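Side-chain contacts in transcobalamin-1 (Homo sapiens, PDB 4KKI), which carries vitamin B12 (cobalamin), holding it with femtomolar affinity and shielding it from the acid of the stomach: residues 84-87 against 88-92; 125-128 against 129-133; 142-145 against 146-149. All blocks are in the same frame, centred on the assembly; numbering follows the deposited sequence.

Interaction 1 of 3, residues 84-87 against 88-92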
ATOM      1  N   LYS A  84      -8.173   5.254 -21.921  1.00 71.38           N
ATOM      2  CA  LYS A  84      -8.351   5.842 -23.242  1.00 83.66           C
ATOM      3  C   LYS A  84      -7.205   6.750 -23.686  1.00 86.88           C
ATOM      4  O   LYS A  84      -7.128   7.117 -24.858  1.00 91.91           O
ATOM      5  CB  LYS A  84      -9.676   6.609 -23.318  1.00 93.88           C
ATOM      6  CG  LYS A  84      -9.604   8.037 -22.796  1.00103.14           C
ATOM      7  CD  LYS A  84     -10.936   8.754 -22.960  1.00109.55           C
ATOM      8  CE  LYS A  84     -10.810  10.240 -22.660  1.00111.61           C
ATOM      9  NZ  LYS A  84      -9.895  10.926 -23.616  1.00111.20           N
ATOM     10  N   SER A  85      -6.314   7.114 -22.768  1.00 85.43           N
ATOM     11  CA  SER A  85      -5.278   8.083 -23.115  1.00 83.36           C
ATOM     12  C   SER A  85      -4.006   8.042 -22.268  1.00 77.22           C
ATOM     13  O   SER A  85      -3.190   8.960 -22.340  1.00 80.22           O
ATOM     14  CB  SER A  85      -5.860   9.500 -23.092  1.00 84.72           C
ATOM     15  OG  SER A  85      -6.368   9.819 -21.808  1.00 77.85           O
ATOM     16  N   ARG A  86      -3.823   6.989 -21.477  1.00 75.63           N
ATOM     17  CA  ARG A  86      -2.633   6.893 -20.634  1.00 74.44           C
ATOM     18  C   ARG A  86      -2.345   5.460 -20.202  1.00 65.02           C
ATOM     19  O   ARG A  86      -1.555   5.228 -19.285  1.00 69.77           O
ATOM     20  CB  ARG A  86      -2.783   7.782 -19.396  1.00 81.84           C
ATOM     21  CG  ARG A  86      -1.477   8.388 -18.908  1.00 95.20           C
ATOM     22  CD  ARG A  86      -1.601   8.905 -17.484  1.00100.10           C
ATOM     23  NE  ARG A  86      -1.567   7.823 -16.504  1.00103.04           N
ATOM     24  CZ  ARG A  86      -0.462   7.398 -15.899  1.00105.13           C
ATOM     25  NH1 ARG A  86       0.704   7.966 -16.173  1.00103.73           N
ATOM     26  NH2 ARG A  86      -0.522   6.407 -15.019  1.00101.10           N
ATOM     27  N   LEU A  87      -2.986   4.506 -20.868  1.00 59.05           N
ATOM     28  CA  LEU A  87      -2.902   3.097 -20.492  1.00 62.06           C
ATOM     29  C   LEU A  87      -1.470   2.570 -20.515  1.00 67.62           C
ATOM     30  O   LEU A  87      -1.104   1.704 -19.719  1.00 67.83           O
ATOM     31  CB  LEU A  87      -3.792   2.253 -21.406  1.00 58.67           C
ATOM     32  CG  LEU A  87      -3.924   0.764 -21.078  1.00 63.93           C
ATOM     33  CD1 LEU A  87      -4.345   0.564 -19.629  1.00 52.58           C
ATOM     34  CD2 LEU A  87      -4.913   0.096 -22.024  1.00 62.35           C
ATOM     35  N   SER A  88      -0.662   3.105 -21.423  1.00 73.78           N
ATOM     36  CA  SER A  88       0.714   2.654 -21.585  1.00 77.28           C
ATOM     37  C   SER A  88       1.601   3.076 -20.415  1.00 70.13           C
ATOM     38  O   SER A  88       2.581   2.403 -20.095  1.00 71.54           O
ATOM     39  CB  SER A  88       1.291   3.176 -22.903  1.00 84.13           C
ATOM     40  OG  SER A  88       2.614   2.712 -23.102  1.00 93.78           O
ATOM     41  N   ASP A  89       1.250   4.189 -19.776  1.00 62.49           N
ATOM     42  CA  ASP A  89       2.035   4.715 -18.662  1.00 69.72           C
ATOM     43  C   ASP A  89       1.568   4.193 -17.302  1.00 70.67           C
ATOM     44  O   ASP A  89       2.260   4.358 -16.296  1.00 72.77           O
ATOM     45  CB  ASP A  89       2.023   6.245 -18.674  1.00 82.88           C
ATOM     46  CG  ASP A  89       2.722   6.823 -19.888  1.00 95.65           C
ATOM     47  OD1 ASP A  89       3.666   6.179 -20.391  1.00 97.46           O
ATOM     48  OD2 ASP A  89       2.329   7.920 -20.339  1.00 98.60           O
ATOM     49  N   VAL A  90       0.396   3.566 -17.272  1.00 62.71           N
ATOM     50  CA  VAL A  90      -0.148   3.016 -16.035  1.00 55.61           C
ATOM     51  C   VAL A  90       0.711   1.859 -15.534  1.00 48.34           C
ATOM     52  O   VAL A  90       0.999   0.926 -16.280  1.00 49.62           O
ATOM     53  CB  VAL A  90      -1.600   2.535 -16.228  1.00 57.83           C
ATOM     54  CG1 VAL A  90      -2.075   1.756 -15.015  1.00 57.38           C
ATOM     55  CG2 VAL A  90      -2.517   3.718 -16.501  1.00 56.60           C
ATOM     56  N   SER A  91       1.130   1.925 -14.272  1.00 40.17           N
ATOM     57  CA  SER A  91       1.989   0.882 -13.719  1.00 42.97           C
ATOM     58  C   SER A  91       1.215  -0.418 -13.571  1.00 48.59           C
ATOM     59  O   SER A  91      -0.015  -0.413 -13.495  1.00 39.88           O
ATOM     60  CB  SER A  91       2.560   1.301 -12.366  1.00 38.79           C
ATOM     61  OG  SER A  91       1.618   1.078 -11.330  1.00 49.62           O
ATOM     62  N   SER A  92       1.941  -1.531 -13.533  1.00 48.17           N
ATOM     63  CA  SER A  92       1.323  -2.843 -13.382  1.00 43.04           C
ATOM     64  C   SER A  92       0.450  -2.901 -12.127  1.00 40.10           C
ATOM     65  O   SER A  92      -0.680  -3.385 -12.174  1.00 38.74           O
ATOM     66  CB  SER A  92       2.388  -3.942 -13.351  1.00 42.06           C
ATOM     67  OG  SER A  92       3.301  -3.746 -12.284  1.00 42.82           O
TER
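Arg86 folds its side chain back over the turn that follows it, with the CB of Asp89 and the backbone N of Val90 under one face of its guanidinium. NH1 of Arg86 lies 3.3 Å from CB of Asp89 and NH2 of Arg86 lies 3.7 Å from CG2 of Val90; in both pairs the side chains cross at about a right angle. A bend at chi3 (77°) brings the guanidinium into this position. The carboxylate is near only as a charge: NH1 of Arg86 and OD2 of Asp89 are 4.5 Å apart, and the oxygen sits well out of the guanidinium plane. Beneath, Asp89 N donates to Arg86 O at 3.0 Å, while Val90 N makes weak bonds to Arg86 O and Leu87 O. In the next shell, Asn82 OD1 accepts from Arg86 NE, and Lys125 NZ of helix 118-135 binds Leu87 O and Val90 O. A leucine in place of Arg86 would probably leave Asn82 OD1 without this donor and remove the flat cover over Asp89 and Val90. This is the surface turn linking helix 69-85 to helix 92-102 of the alpha6-alpha6 barrel, ending at Ser91, the N-cap of the second helix.

Interaction 2 of 3, residues 125-128 against 129-133; sequences KFQA and EIENM
Gln127 O accepts from Glu131 N at 2.9 Å, the shortest hydrogen bond of this contact, with an N-H...O angle of 158°. It belongs to the i to i+4 pattern of an alpha-helix, helix 118-135, which continues with Lys125 O to Glu129 N, Phe126 O to Ile130 N and Ala128 O to Asn132 N. The side chains follow the same spacing. CG of Glu131 rests 3.2 Å from Gln127 O, and from there the chain runs on extended. OE2 of Glu131 lies 3.5 Å from CG of Gln127 but 4.0 Å from NE2 of Gln127, so the pair meets by packing at the aliphatic CG. The two side chains cross at about a right angle, amide and carboxylate planes 72° apart. On an adjoining face of the helix, chi1 of 171° sets the Phe126 ring beside its own carbonyl carbon, where Ile130, four residues on, lays CG1 over one ring face, offset toward the rim. Glu129 bends at chi2, its CG 3.3 Å from Lys125 O, and sends its carboxylate away from the helix. There OE2 is hydrogen-bonded to both Ser92 OG and Thr142 OG1, and OE1 takes a weak bond from Leu141 N, so the group is held by the start of helix 92-102 and by the loop before helix 144-156. Ile130 is buried against His169 and Glu165 of helix 163-169, while its CD1 stops 4.1 Å from CZ of Phe126.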
ATOM      1  N   LYS A 125       2.201  -6.055 -18.636  1.00 47.86           N
ATOM      2  CA  LYS A 125       2.847  -5.164 -17.677  1.00 51.30           C
ATOM      3  C   LYS A 125       3.605  -5.956 -16.620  1.00 52.05           C
ATOM      4  O   LYS A 125       4.696  -5.566 -16.205  1.00 48.40           O
ATOM      5  CB  LYS A 125       1.826  -4.230 -17.022  1.00 46.01           C
ATOM      6  CG  LYS A 125       1.257  -3.181 -17.967  1.00 48.49           C
ATOM      7  CD  LYS A 125       0.324  -2.226 -17.241  1.00 47.68           C
ATOM      8  CE  LYS A 125      -0.290  -1.219 -18.201  1.00 42.62           C
ATOM      9  NZ  LYS A 125       0.748  -0.376 -18.852  1.00 45.17           N
ATOM     10  N   PHE A 126       3.027  -7.075 -16.195  1.00 48.79           N
ATOM     11  CA  PHE A 126       3.681  -7.944 -15.224  1.00 51.32           C
ATOM     12  C   PHE A 126       4.939  -8.567 -15.819  1.00 54.95           C
ATOM     13  O   PHE A 126       5.956  -8.704 -15.139  1.00 56.33           O
ATOM     14  CB  PHE A 126       2.720  -9.029 -14.734  1.00 48.75           C
ATOM     15  CG  PHE A 126       3.376 -10.082 -13.887  1.00 53.35           C
ATOM     16  CD1 PHE A 126       3.819  -9.787 -12.608  1.00 50.68           C
ATOM     17  CD2 PHE A 126       3.543 -11.370 -14.368  1.00 52.44           C
ATOM     18  CE1 PHE A 126       4.421 -10.756 -11.827  1.00 48.67           C
ATOM     19  CE2 PHE A 126       4.144 -12.343 -13.592  1.00 54.13           C
ATOM     20  CZ  PHE A 126       4.584 -12.035 -12.320  1.00 46.77           C
ATOM     21  N   GLN A 127       4.870  -8.937 -17.094  1.00 58.85           N
ATOM     22  CA  GLN A 127       6.019  -9.511 -17.781  1.00 59.87           C
ATOM     23  C   GLN A 127       7.105  -8.460 -17.995  1.00 55.10           C
ATOM     24  O   GLN A 127       8.293  -8.781 -18.030  1.00 58.94           O
ATOM     25  CB  GLN A 127       5.600 -10.130 -19.116  1.00 66.73           C
ATOM     26  CG  GLN A 127       6.666 -11.010 -19.751  1.00 81.58           C
ATOM     27  CD  GLN A 127       7.011 -12.220 -18.900  1.00 95.31           C
ATOM     28  OE1 GLN A 127       6.176 -12.727 -18.148  1.00 93.12           O
ATOM     29  NE2 GLN A 127       8.250 -12.687 -19.011  1.00 98.53           N
ATOM     30  N   ALA A 128       6.696  -7.203 -18.136  1.00 45.60           N
ATOM     31  CA  ALA A 128       7.647  -6.109 -18.279  1.00 50.87           C
ATOM     32  C   ALA A 128       8.426  -5.913 -16.981  1.00 59.46           C
ATOM     33  O   ALA A 128       9.614  -5.592 -17.003  1.00 68.72           O
ATOM     34  CB  ALA A 128       6.938  -4.825 -18.681  1.00 43.44           C
ATOM     35  N   GLU A 129       7.746  -6.113 -15.854  1.00 50.55           N
ATOM     36  CA  GLU A 129       8.393  -6.063 -14.548  1.00 50.83           C
ATOM     37  C   GLU A 129       9.470  -7.137 -14.468  1.00 49.49           C
ATOM     38  O   GLU A 129      10.584  -6.882 -14.008  1.00 47.11           O
ATOM     39  CB  GLU A 129       7.368  -6.281 -13.431  1.00 43.31           C
ATOM     40  CG  GLU A 129       6.266  -5.234 -13.357  1.00 50.86           C
ATOM     41  CD  GLU A 129       6.657  -4.022 -12.531  1.00 55.73           C
ATOM     42  OE1 GLU A 129       7.818  -3.960 -12.069  1.00 49.72           O
ATOM     43  OE2 GLU A 129       5.801  -3.131 -12.340  1.00 46.09           O
ATOM     44  N   ILE A 130       9.125  -8.336 -14.928  1.00 56.67           N
ATOM     45  CA  ILE A 130      10.042  -9.470 -14.920  1.00 62.05           C
ATOM     46  C   ILE A 130      11.256  -9.210 -15.805  1.00 64.87           C
ATOM     47  O   ILE A 130      12.397  -9.447 -15.402  1.00 65.12           O
ATOM     48  CB  ILE A 130       9.344 -10.759 -15.401  1.00 67.80           C
ATOM     49  CG1 ILE A 130       8.143 -11.084 -14.511  1.00 64.98           C
ATOM     50  CG2 ILE A 130      10.321 -11.924 -15.423  1.00 76.20           C
ATOM     51  CD1 ILE A 130       8.509 -11.372 -13.071  1.00 63.94           C
ATOM     52  N   GLU A 131      11.007  -8.712 -17.012  1.00 65.64           N
ATOM     53  CA  GLU A 131      12.078  -8.462 -17.969  1.00 72.20           C
ATOM     54  C   GLU A 131      12.966  -7.306 -17.523  1.00 64.25           C
ATOM     55  O   GLU A 131      14.117  -7.200 -17.943  1.00 63.19           O
ATOM     56  CB  GLU A 131      11.502  -8.202 -19.363  1.00 81.40           C
ATOM     57  CG  GLU A 131      10.810  -9.419 -19.965  1.00 93.70           C
ATOM     58  CD  GLU A 131      10.024  -9.090 -21.219  1.00103.13           C
ATOM     59  OE1 GLU A 131      10.048  -7.920 -21.651  1.00107.34           O
ATOM     60  OE2 GLU A 131       9.377 -10.006 -21.769  1.00106.86           O
ATOM     61  N   ASN A 132      12.433  -6.446 -16.664  1.00 63.54           N
ATOM     62  CA  ASN A 132      13.236  -5.368 -16.107  1.00 62.09           C
ATOM     63  C   ASN A 132      14.185  -5.889 -15.033  1.00 63.04           C
ATOM     64  O   ASN A 132      15.294  -5.381 -14.877  1.00 63.21           O
ATOM     65  CB  ASN A 132      12.354  -4.253 -15.549  1.00 57.10           C
ATOM     66  CG  ASN A 132      13.155  -3.032 -15.146  1.00 58.73           C
ATOM     67  OD1 ASN A 132      13.452  -2.171 -15.972  1.00 63.19           O
ATOM     68  ND2 ASN A 132      13.516  -2.957 -13.872  1.00 62.32           N
ATOM     69  N   MET A 133      13.744  -6.906 -14.299  1.00 57.91           N
ATOM     70  CA  MET A 133      14.577  -7.524 -13.274  1.00 56.79           C
ATOM     71  C   MET A 133      15.729  -8.293 -13.908  1.00 69.84           C
ATOM     72  O   MET A 133      16.836  -8.330 -13.369  1.00 72.11           O
ATOM     73  CB  MET A 133      13.750  -8.459 -12.392  1.00 47.69           C
ATOM     74  CG  MET A 133      12.713  -7.752 -11.540  1.00 50.17           C
ATOM     75  SD  MET A 133      11.782  -8.886 -10.494  1.00 57.14           S
ATOM     76  CE  MET A 133      13.110  -9.689  -9.601  1.00 96.19           C
TER

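Interaction 3 of 3, residues 142-145 against 146-149; sequences TNYY and QLSL
Asn143 OD1 accepts from Gln146 N at 2.8 Å and with an N-H...O angle of 158°, capping the first turn of helix 144-156 while Asn143 O takes Leu147 N. The close packing is on this polar side and beside Tyr144. Tyr144 O is gripped twice by Ser148, by its N at 2.8 Å and by its OG at 2.7 Å, the two donors arriving from opposite faces of the carbonyl plane; OG reaches it because it stands beside its own backbone N (chi1 -58°). Leu147 lies side by side with Tyr144 and puts CD2 over the ring face, 3.9 Å from the ring centroid, a CH-pi contact. Beyond the ring, Tyr144 OH is hydrogen-bonded to His169 O. Tyr145 and Leu149 meet more loosely, CE2 of Tyr145 approaching CD1 of Leu149 obliquely at 3.8 Å; Tyr145 OH is hydrogen-bonded to Glu246 OE1. Thr142, the one partly exposed residue here, crosses Gln146 at about a right angle, its CG2 in close, non-bonded contact with Gln146 OE1 at 3.3 Å. That oxygen is hydrogen-bonded to Ser91 OG and Gly93 N, which fixes the rotation of the amide, and NE2 is hydrogen-bonded to cyanocobalamin. Asn143 is divided likewise, OD1 serving the helix and ND2 hydrogen-bonded to the ligand, the amides of Asn143 and Gln146 being 83° apart. With Thr142 O also bonded to cyanocobalamin, the capped helix start forms part of the alpha-domain side of the corrinoid site, which the beta domain completes.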
ATOM      1  N   THR A 142       8.709  -1.247 -10.840  1.00 47.38           N
ATOM      2  CA  THR A 142       8.166  -0.616  -9.645  1.00 42.21           C
ATOM      3  C   THR A 142       8.731  -1.245  -8.371  1.00 44.39           C
ATOM      4  O   THR A 142       9.779  -0.830  -7.879  1.00 44.92           O
ATOM      5  CB  THR A 142       6.628  -0.686  -9.619  1.00 45.52           C
ATOM      6  OG1 THR A 142       6.208  -2.056  -9.626  1.00 43.61           O
ATOM      7  CG2 THR A 142       6.044   0.025 -10.832  1.00 37.65           C
ATOM      8  N   ASN A 143       8.036  -2.248  -7.845  1.00 41.02           N
ATOM      9  CA  ASN A 143       8.430  -2.871  -6.587  1.00 34.41           C
ATOM     10  C   ASN A 143       7.724  -4.210  -6.390  1.00 41.52           C
ATOM     11  O   ASN A 143       6.903  -4.608  -7.216  1.00 44.62           O
ATOM     12  CB  ASN A 143       8.112  -1.934  -5.423  1.00 39.35           C
ATOM     13  CG  ASN A 143       6.680  -1.447  -5.452  1.00 40.06           C
ATOM     14  OD1 ASN A 143       5.753  -2.210  -5.192  1.00 42.16           O
ATOM     15  ND2 ASN A 143       6.490  -0.174  -5.776  1.00 40.96           N
ATOM     16  N   TYR A 144       8.036  -4.901  -5.298  1.00 36.97           N
ATOM     17  CA  TYR A 144       7.445  -6.213  -5.046  1.00 47.07           C
ATOM     18  C   TYR A 144       6.024  -6.133  -4.497  1.00 42.98           C
ATOM     19  O   TYR A 144       5.261  -7.092  -4.595  1.00 43.18           O
ATOM     20  CB  TYR A 144       8.326  -7.051  -4.116  1.00 42.07           C
ATOM     21  CG  TYR A 144       9.257  -7.995  -4.839  1.00 48.88           C
ATOM     22  CD1 TYR A 144       9.747  -7.693  -6.105  1.00 45.37           C
ATOM     23  CD2 TYR A 144       9.633  -9.199  -4.260  1.00 40.80           C
ATOM     24  CE1 TYR A 144      10.600  -8.560  -6.766  1.00 45.78           C
ATOM     25  CE2 TYR A 144      10.478 -10.073  -4.913  1.00 40.98           C
ATOM     26  CZ  TYR A 144      10.959  -9.750  -6.165  1.00 50.81           C
ATOM     27  OH  TYR A 144      11.800 -10.625  -6.814  1.00 51.33           O
ATOM     28  N   TYR A 145       5.676  -4.993  -3.911  1.00 38.43           N
ATOM     29  CA  TYR A 145       4.312  -4.758  -3.470  1.00 37.16           C
ATOM     30  C   TYR A 145       3.374  -4.796  -4.677  1.00 40.93           C
ATOM     31  O   TYR A 145       2.334  -5.456  -4.647  1.00 45.96           O
ATOM     32  CB  TYR A 145       4.218  -3.415  -2.747  1.00 33.05           C
ATOM     33  CG  TYR A 145       2.864  -3.100  -2.160  1.00 37.70           C
ATOM     34  CD1 TYR A 145       2.524  -3.524  -0.880  1.00 34.46           C
ATOM     35  CD2 TYR A 145       1.932  -2.362  -2.877  1.00 34.78           C
ATOM     36  CE1 TYR A 145       1.289  -3.231  -0.335  1.00 27.11           C
ATOM     37  CE2 TYR A 145       0.695  -2.063  -2.341  1.00 37.24           C
ATOM     38  CZ  TYR A 145       0.377  -2.500  -1.072  1.00 37.67           C
ATOM     39  OH  TYR A 145      -0.854  -2.199  -0.540  1.00 42.23           O
ATOM     40  N   GLN A 146       3.759  -4.103  -5.745  1.00 44.14           N
ATOM     41  CA  GLN A 146       2.978  -4.107  -6.978  1.00 48.13           C
ATOM     42  C   GLN A 146       3.072  -5.457  -7.679  1.00 42.16           C
ATOM     43  O   GLN A 146       2.091  -5.944  -8.242  1.00 39.81           O
ATOM     44  CB  GLN A 146       3.430  -2.988  -7.920  1.00 39.25           C
ATOM     45  CG  GLN A 146       3.221  -1.594  -7.355  1.00 37.38           C
ATOM     46  CD  GLN A 146       3.276  -0.514  -8.417  1.00 44.00           C
ATOM     47  OE1 GLN A 146       3.050  -0.776  -9.598  1.00 49.80           O
ATOM     48  NE2 GLN A 146       3.573   0.710  -7.999  1.00 45.66           N
ATOM     49  N   LEU A 147       4.255  -6.060  -7.634  1.00 38.21           N
ATOM     50  CA  LEU A 147       4.463  -7.377  -8.219  1.00 45.54           C
ATOM     51  C   LEU A 147       3.530  -8.391  -7.567  1.00 49.79           C
ATOM     52  O   LEU A 147       3.014  -9.293  -8.230  1.00 44.20           O
ATOM     53  CB  LEU A 147       5.914  -7.819  -8.043  1.00 54.45           C
ATOM     54  CG  LEU A 147       6.406  -8.891  -9.014  1.00 59.07           C
ATOM     55  CD1 LEU A 147       6.560  -8.306 -10.410  1.00 57.47           C
ATOM     56  CD2 LEU A 147       7.711  -9.494  -8.535  1.00 59.05           C
ATOM     57  N   SER A 148       3.313  -8.228  -6.265  1.00 42.83           N
ATOM     58  CA  SER A 148       2.405  -9.095  -5.525  1.00 45.85           C
ATOM     59  C   SER A 148       0.968  -8.789  -5.916  1.00 39.86           C
ATOM     60  O   SER A 148       0.150  -9.695  -6.070  1.00 47.22           O
ATOM     61  CB  SER A 148       2.588  -8.906  -4.019  1.00 36.71           C
ATOM     62  OG  SER A 148       3.920  -9.179  -3.627  1.00 38.68           O
ATOM     63  N   LEU A 149       0.667  -7.503  -6.064  1.00 35.30           N
ATOM     64  CA  LEU A 149      -0.639  -7.079  -6.556  1.00 35.19           C
ATOM     65  C   LEU A 149      -0.910  -7.693  -7.927  1.00 32.84           C
ATOM     66  O   LEU A 149      -2.028  -8.118  -8.213  1.00 35.62           O
ATOM     67  CB  LEU A 149      -0.721  -5.551  -6.635  1.00 33.87           C
ATOM     68  CG  LEU A 149      -0.981  -4.781  -5.338  1.00 40.25           C
ATOM     69  CD1 LEU A 149      -0.867  -3.280  -5.568  1.00 28.79           C
ATOM     70  CD2 LEU A 149      -2.350  -5.132  -4.787  1.00 34.02           C
TER

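From the N terminus, residues 84-92 turn the chain from helix 69-85 into helix 92-102, residues 125-133 lie in the later half of helix 118-135, and residues 142-149 open helix 144-156. Each contact closes only a local turn, and the three lie in series, with no nesting or crossing. Interaction 1 meets interaction 2 where Lys125 NZ lies 2.9 Å from Leu87 O, and interaction 3 where Ser91 OG lies 2.9 Å from Gln146 OE1. Interactions 2 and 3 pack by CE1 of Phe126 against CD1 of Leu147 at 3.5 Å. Consecutive helices 118-135 and 144-156 are thus tied together, and the 84-92 turn joins them through space, beside the cobalamin pocket that 142-149 helps to line.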